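Long-range contact in Per a 4 allergen (Periplaneta americana, PDB 3EBW), which is a major cockroach allergen of the lipocalin family, and probably binds small hydrophobic ligands inside its beta barrel as lipocalins do: residues A[4-18]-A[96-110]. Sequence-based numbering, arbitrary orientation.
Sequences CQIGTSFTGLDMTKY and FMVGTDYQTYSIVAG. Unlike the reference sequence in segment 96-110: V98 (reference Ile).
M97 of strand 96-100 packs against F10, L13 and Y18, with F81 of strand 80-83 also touching it. Its CG lies 3.5 Å from F10 CE2, the two side chains running side by side in the same direction. Bends at its second and third torsions bring the selenomethionine CE to Y18 CE1, with L13 CD1 also against it. The selenium makes an oblique Met-aromatic contact with the F10 ring and also approaches the Y18 ring obliquely. Beyond M97, F10 CZ reaches T100 CG2 at 3.5 Å.

At the other end, I6 works in two directions. Its CB lies over a face of the F96 ring in a CH-pi contact, 4.1 Å from the ring centroid, while CD1 extends to A109 CB and the backbone of G110. C4 SG rests beside G110 and is tied by a disulfide to C111, fixing the N-terminal chain to strand 106-112.

Segment 4-18, without regular structure, runs past the 96-110 hairpin and leads into strand 20-27, the first strand of the lipocalin barrel; W22 just after it is probably the tryptophan of the family's G-x-W motif. Strands 96-100 and 106-110 pair antiparallel, with a classic beta bulge where V98 and G99 both face I107.

Few hydrogen bonds cross the contact. With chi1 at 168° the T8 hydroxyl is turned to the carbonyl of M97, OG1 meeting O at 3.0 Å from above the carbonyl plane. Y102 OH accepts from D14 N at 2.9 Å, with an N-H...O angle of 145°, while the same ring passes K17 CB. Y18 OH and S106 OG are hydrogen-bonded, though the modelled length is doubtful at this resolution; either may be the donor. W22 stacks on the Y18 ring and Y44 meets it edge-to-face.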
loop_
_atom_site.group_PDB
_atom_site.type_symbol
_atom_site.label_atom_id
_atom_site.label_comp_id
_atom_site.label_asym_id
_atom_site.label_seq_id
_atom_site.Cartn_x
_atom_site.Cartn_y
_atom_site.Cartn_z
ATOM N N CYS A 4 -20.596 -0.897 3.168
ATOM C CA CYS A 4 -19.642 -0.515 2.121
ATOM C C CYS A 4 -20.253 0.217 0.924
ATOM O O CYS A 4 -20.851 -0.406 0.055
ATOM C CB CYS A 4 -18.914 -1.764 1.614
ATOM S SG CYS A 4 -17.547 -1.488 0.440
ATOM N N GLN A 5 -20.090 1.533 0.869
ATOM C CA GLN A 5 -20.612 2.306 -0.248
ATOM C C GLN A 5 -19.444 2.873 -1.067
ATOM O O GLN A 5 -18.544 3.509 -0.525
ATOM C CB GLN A 5 -21.474 3.459 0.264
ATOM C CG GLN A 5 -22.348 3.098 1.439
ATOM C CD GLN A 5 -23.199 1.878 1.163
ATOM O OE1 GLN A 5 -23.990 1.854 0.219
ATOM N NE2 GLN A 5 -23.040 0.855 1.988
ATOM N N ILE A 6 -19.456 2.636 -2.370
ATOM C CA ILE A 6 -18.399 3.143 -3.229
ATOM C C ILE A 6 -19.060 3.709 -4.480
ATOM O O ILE A 6 -19.941 3.074 -5.094
ATOM C CB ILE A 6 -17.400 2.020 -3.671
ATOM C CG1 ILE A 6 -16.594 1.509 -2.478
ATOM C CG2 ILE A 6 -16.439 2.537 -4.724
ATOM C CD1 ILE A 6 -15.635 0.357 -2.850
ATOM N N GLY A 7 -18.634 4.908 -4.849
ATOM C CA GLY A 7 -19.163 5.537 -6.034
ATOM C C GLY A 7 -18.948 4.612 -7.206
ATOM O O GLY A 7 -18.150 3.688 -7.142
ATOM N N THR A 8 -19.685 4.862 -8.279
ATOM C CA THR A 8 -19.619 4.086 -9.509
ATOM C C THR A 8 -20.777 4.647 -10.311
ATOM O O THR A 8 -21.796 5.039 -9.747
ATOM C CB THR A 8 -19.775 2.546 -9.248
ATOM O OG1 THR A 8 -19.977 1.861 -10.488
ATOM C CG2 THR A 8 -20.927 2.258 -8.310
ATOM N N SER A 9 -20.598 4.727 -11.617
ATOM C CA SER A 9 -21.622 5.276 -12.488
ATOM C C SER A 9 -21.790 4.297 -13.623
ATOM O O SER A 9 -22.079 4.665 -14.759
ATOM C CB SER A 9 -21.167 6.622 -13.048
ATOM O OG SER A 9 -20.148 6.438 -14.030
ATOM N N PHE A 10 -21.580 3.033 -13.305
ATOM C CA PHE A 10 -21.678 1.966 -14.281
ATOM C C PHE A 10 -23.102 1.445 -14.158
ATOM O O PHE A 10 -23.782 1.750 -13.175
ATOM C CB PHE A 10 -20.652 0.895 -13.899
ATOM C CG PHE A 10 -20.569 -0.258 -14.850
ATOM C CD1 PHE A 10 -19.929 -0.128 -16.069
ATOM C CD2 PHE A 10 -21.085 -1.501 -14.495
ATOM C CE1 PHE A 10 -19.798 -1.216 -16.927
ATOM C CE2 PHE A 10 -20.966 -2.592 -15.339
ATOM C CZ PHE A 10 -20.314 -2.453 -16.565
ATOM N N THR A 11 -23.557 0.701 -15.164
ATOM C CA THR A 11 -24.891 0.094 -15.149
ATOM C C THR A 11 -24.940 -0.952 -16.230
ATOM O O THR A 11 -24.050 -1.011 -17.085
ATOM C CB THR A 11 -26.017 1.048 -15.503
ATOM O OG1 THR A 11 -25.816 1.493 -16.848
ATOM C CG2 THR A 11 -26.083 2.222 -14.538
ATOM N N GLY A 12 -26.006 -1.751 -16.199
ATOM C CA GLY A 12 -26.187 -2.803 -17.181
ATOM C C GLY A 12 -25.274 -3.974 -16.892
ATOM O O GLY A 12 -24.977 -4.768 -17.783
ATOM N N LEU A 13 -24.830 -4.074 -15.639
ATOM C CA LEU A 13 -23.936 -5.140 -15.225
ATOM C C LEU A 13 -24.593 -6.496 -15.482
ATOM O O LEU A 13 -25.735 -6.718 -15.125
ATOM C CB LEU A 13 -23.572 -4.985 -13.741
ATOM C CG LEU A 13 -22.726 -6.120 -13.142
ATOM C CD1 LEU A 13 -21.405 -6.255 -13.892
ATOM C CD2 LEU A 13 -22.519 -5.862 -11.669
ATOM N N ASP A 14 -23.852 -7.395 -16.109
ATOM C CA ASP A 14 -24.346 -8.724 -16.427
ATOM C C ASP A 14 -23.252 -9.760 -16.071
ATOM O O ASP A 14 -22.417 -10.132 -16.901
ATOM C CB ASP A 14 -24.718 -8.766 -17.919
ATOM C CG ASP A 14 -25.278 -10.104 -18.353
ATOM O OD1 ASP A 14 -25.630 -10.919 -17.483
ATOM O OD2 ASP A 14 -25.376 -10.349 -19.572
HETATM N N MSE A 15 -23.277 -10.213 -14.818
HETATM C CA MSE A 15 -22.304 -11.173 -14.319
HETATM C C MSE A 15 -22.189 -12.410 -15.174
HETATM O O MSE A 15 -21.326 -13.236 -14.963
HETATM C CB MSE A 15 -22.610 -11.552 -12.868
HETATM C CG MSE A 15 -22.329 -10.420 -11.889
HETATM SE SE MSE A 15 -20.508 -9.690 -12.054
HETATM C CE MSE A 15 -19.650 -10.947 -10.855
ATOM N N THR A 16 -23.054 -12.535 -16.160
ATOM C CA THR A 16 -22.984 -13.683 -17.027
ATOM C C THR A 16 -21.929 -13.370 -18.068
ATOM O O THR A 16 -21.226 -14.257 -18.523
ATOM C CB THR A 16 -24.331 -13.938 -17.690
ATOM O OG1 THR A 16 -25.359 -13.816 -16.703
ATOM C CG2 THR A 16 -24.378 -15.342 -18.261
ATOM N N LYS A 17 -21.818 -12.097 -18.434
ATOM C CA LYS A 17 -20.821 -11.662 -19.408
ATOM C C LYS A 17 -19.464 -11.485 -18.725
ATOM O O LYS A 17 -18.462 -11.183 -19.374
ATOM C CB LYS A 17 -21.234 -10.330 -20.036
ATOM C CG LYS A 17 -22.329 -10.407 -21.086
ATOM C CD LYS A 17 -22.602 -9.013 -21.640
ATOM C CE LYS A 17 -23.624 -9.004 -22.751
ATOM N NZ LYS A 17 -24.005 -7.597 -23.049
ATOM N N TYR A 18 -19.445 -11.668 -17.409
ATOM C CA TYR A 18 -18.230 -11.518 -16.626
ATOM C C TYR A 18 -17.560 -12.863 -16.461
ATOM O O TYR A 18 -16.515 -12.975 -15.835
ATOM C CB TYR A 18 -18.564 -10.955 -15.251
ATOM C CG TYR A 18 -17.382 -10.293 -14.596
ATOM C CD1 TYR A 18 -16.919 -9.058 -15.045
ATOM C CD2 TYR A 18 -16.699 -10.918 -13.556
ATOM C CE1 TYR A 18 -15.809 -8.468 -14.480
ATOM C CE2 TYR A 18 -15.593 -10.339 -12.988
ATOM C CZ TYR A 18 -15.142 -9.112 -13.452
ATOM O OH TYR A 18 -14.004 -8.552 -12.907
ATOM N N PHE A 96 -18.740 -3.329 -5.717
ATOM C CA PHE A 96 -19.227 -2.396 -6.739
ATOM C C PHE A 96 -18.479 -2.556 -8.042
ATOM O O PHE A 96 -17.282 -2.567 -8.049
ATOM C CB PHE A 96 -19.070 -0.963 -6.247
ATOM C CG PHE A 96 -19.883 -0.670 -5.040
ATOM C CD1 PHE A 96 -21.043 0.086 -5.136
ATOM C CD2 PHE A 96 -19.543 -1.225 -3.810
ATOM C CE1 PHE A 96 -21.853 0.272 -4.017
ATOM C CE2 PHE A 96 -20.345 -1.044 -2.694
ATOM C CZ PHE A 96 -21.501 -0.294 -2.797
HETATM N N MSE A 97 -19.188 -2.675 -9.153
HETATM C CA MSE A 97 -18.537 -2.816 -10.433
HETATM C C MSE A 97 -18.300 -1.414 -10.934
HETATM O O MSE A 97 -19.173 -0.836 -11.549
HETATM C CB MSE A 97 -19.447 -3.539 -11.398
HETATM C CG MSE A 97 -18.867 -3.658 -12.763
HETATM SE SE MSE A 97 -17.170 -4.571 -12.673
HETATM C CE MSE A 97 -17.780 -6.407 -12.867
ATOM N N VAL A 98 -17.126 -0.854 -10.673
ATOM C CA VAL A 98 -16.819 0.505 -11.110
ATOM C C VAL A 98 -16.743 0.706 -12.625
ATOM O O VAL A 98 -17.110 1.771 -13.135
ATOM C CB VAL A 98 -15.512 0.964 -10.480
ATOM C CG1 VAL A 98 -15.116 2.345 -10.995
ATOM C CG2 VAL A 98 -15.665 0.957 -8.976
ATOM N N GLY A 99 -16.273 -0.307 -13.348
ATOM C CA GLY A 99 -16.181 -0.185 -14.789
ATOM C C GLY A 99 -15.578 -1.380 -15.503
ATOM O O GLY A 99 -14.534 -1.894 -15.107
ATOM N N THR A 100 -16.225 -1.830 -16.571
ATOM C CA THR A 100 -15.697 -2.956 -17.322
ATOM C C THR A 100 -16.240 -3.086 -18.755
ATOM O O THR A 100 -17.303 -2.567 -19.083
ATOM C CB THR A 100 -15.963 -4.261 -16.591
ATOM O OG1 THR A 100 -15.365 -5.326 -17.333
ATOM C CG2 THR A 100 -17.471 -4.520 -16.471
ATOM N N ASP A 101 -15.497 -3.778 -19.607
ATOM C CA ASP A 101 -15.930 -3.993 -20.972
ATOM C C ASP A 101 -16.061 -5.497 -21.169
ATOM O O ASP A 101 -16.141 -5.992 -22.291
ATOM C CB ASP A 101 -14.920 -3.409 -21.960
ATOM C CG ASP A 101 -13.649 -4.230 -22.061
ATOM O OD1 ASP A 101 -12.800 -3.868 -22.897
ATOM O OD2 ASP A 101 -13.489 -5.227 -21.324
ATOM N N TYR A 102 -16.076 -6.208 -20.048
ATOM C CA TYR A 102 -16.192 -7.655 -20.010
ATOM C C TYR A 102 -15.170 -8.421 -20.808
ATOM O O TYR A 102 -15.302 -9.635 -20.926
ATOM C CB TYR A 102 -17.582 -8.141 -20.444
ATOM C CG TYR A 102 -18.725 -7.574 -19.644
ATOM C CD1 TYR A 102 -19.303 -6.359 -19.999
ATOM C CD2 TYR A 102 -19.218 -8.232 -18.524
ATOM C CE1 TYR A 102 -20.338 -5.811 -19.262
ATOM C CE2 TYR A 102 -20.258 -7.687 -17.783
ATOM C CZ TYR A 102 -20.805 -6.473 -18.161
ATOM O OH TYR A 102 -21.778 -5.872 -17.421
ATOM N N GLN A 103 -14.163 -7.756 -21.367
ATOM C CA GLN A 103 -13.151 -8.500 -22.108
ATOM C C GLN A 103 -11.863 -7.773 -22.457
ATOM O O GLN A 103 -11.440 -7.786 -23.603
ATOM C CB GLN A 103 -13.770 -9.128 -23.367
ATOM C CG GLN A 103 -14.120 -10.611 -23.154
ATOM C CD GLN A 103 -14.936 -11.230 -24.271
ATOM O OE1 GLN A 103 -14.503 -11.279 -25.422
ATOM N NE2 GLN A 103 -16.126 -11.718 -23.931
ATOM N N THR A 104 -11.234 -7.164 -21.455
ATOM C CA THR A 104 -9.975 -6.439 -21.632
ATOM C C THR A 104 -9.522 -5.787 -20.324
ATOM O O THR A 104 -8.359 -5.889 -19.949
ATOM C CB THR A 104 -10.081 -5.344 -22.723
ATOM O OG1 THR A 104 -8.831 -5.256 -23.401
ATOM C CG2 THR A 104 -10.353 -3.980 -22.132
ATOM N N TYR A 105 -10.449 -5.112 -19.645
ATOM C CA TYR A 105 -10.179 -4.451 -18.376
ATOM C C TYR A 105 -11.407 -4.631 -17.482
ATOM O O TYR A 105 -12.503 -4.864 -17.973
ATOM C CB TYR A 105 -9.909 -2.969 -18.592
ATOM C CG TYR A 105 -11.138 -2.143 -18.853
ATOM C CD1 TYR A 105 -11.781 -2.180 -20.086
ATOM C CD2 TYR A 105 -11.655 -1.313 -17.864
ATOM C CE1 TYR A 105 -12.908 -1.406 -20.333
ATOM C CE2 TYR A 105 -12.781 -0.535 -18.094
ATOM C CZ TYR A 105 -13.408 -0.584 -19.332
ATOM O OH TYR A 105 -14.534 0.183 -19.556
ATOM N N SER A 106 -11.226 -4.517 -16.173
ATOM C CA SER A 106 -12.321 -4.703 -15.244
ATOM C C SER A 106 -12.029 -4.066 -13.912
ATOM O O SER A 106 -11.343 -4.678 -13.100
ATOM C CB SER A 106 -12.543 -6.193 -15.003
ATOM O OG SER A 106 -13.061 -6.417 -13.696
ATOM N N ILE A 107 -12.539 -2.871 -13.641
ATOM C CA ILE A 107 -12.246 -2.294 -12.339
ATOM C C ILE A 107 -13.409 -2.488 -11.332
ATOM O O ILE A 107 -14.481 -1.926 -11.470
ATOM C CB ILE A 107 -11.699 -0.772 -12.468
ATOM C CG1 ILE A 107 -12.524 0.184 -11.644
ATOM C CG2 ILE A 107 -11.589 -0.311 -13.935
ATOM C CD1 ILE A 107 -12.297 0.053 -10.192
ATOM N N VAL A 108 -13.161 -3.349 -10.341
ATOM C CA VAL A 108 -14.086 -3.714 -9.269
ATOM C C VAL A 108 -13.607 -3.069 -7.982
ATOM O O VAL A 108 -12.441 -2.729 -7.887
ATOM C CB VAL A 108 -14.100 -5.248 -9.050
ATOM C CG1 VAL A 108 -14.597 -5.595 -7.652
ATOM C CG2 VAL A 108 -15.001 -5.898 -10.039
ATOM N N ALA A 109 -14.479 -2.921 -6.985
ATOM C CA ALA A 109 -14.077 -2.291 -5.732
ATOM C C ALA A 109 -14.993 -2.630 -4.563
ATOM O O ALA A 109 -16.190 -2.760 -4.730
ATOM C CB ALA A 109 -14.004 -0.779 -5.908
ATOM N N GLY A 110 -14.411 -2.768 -3.375
ATOM C CA GLY A 110 -15.183 -3.092 -2.198
ATOM C C GLY A 110 -14.446 -2.602 -0.977
ATOM O O GLY A 110 -13.629 -1.694 -1.056
#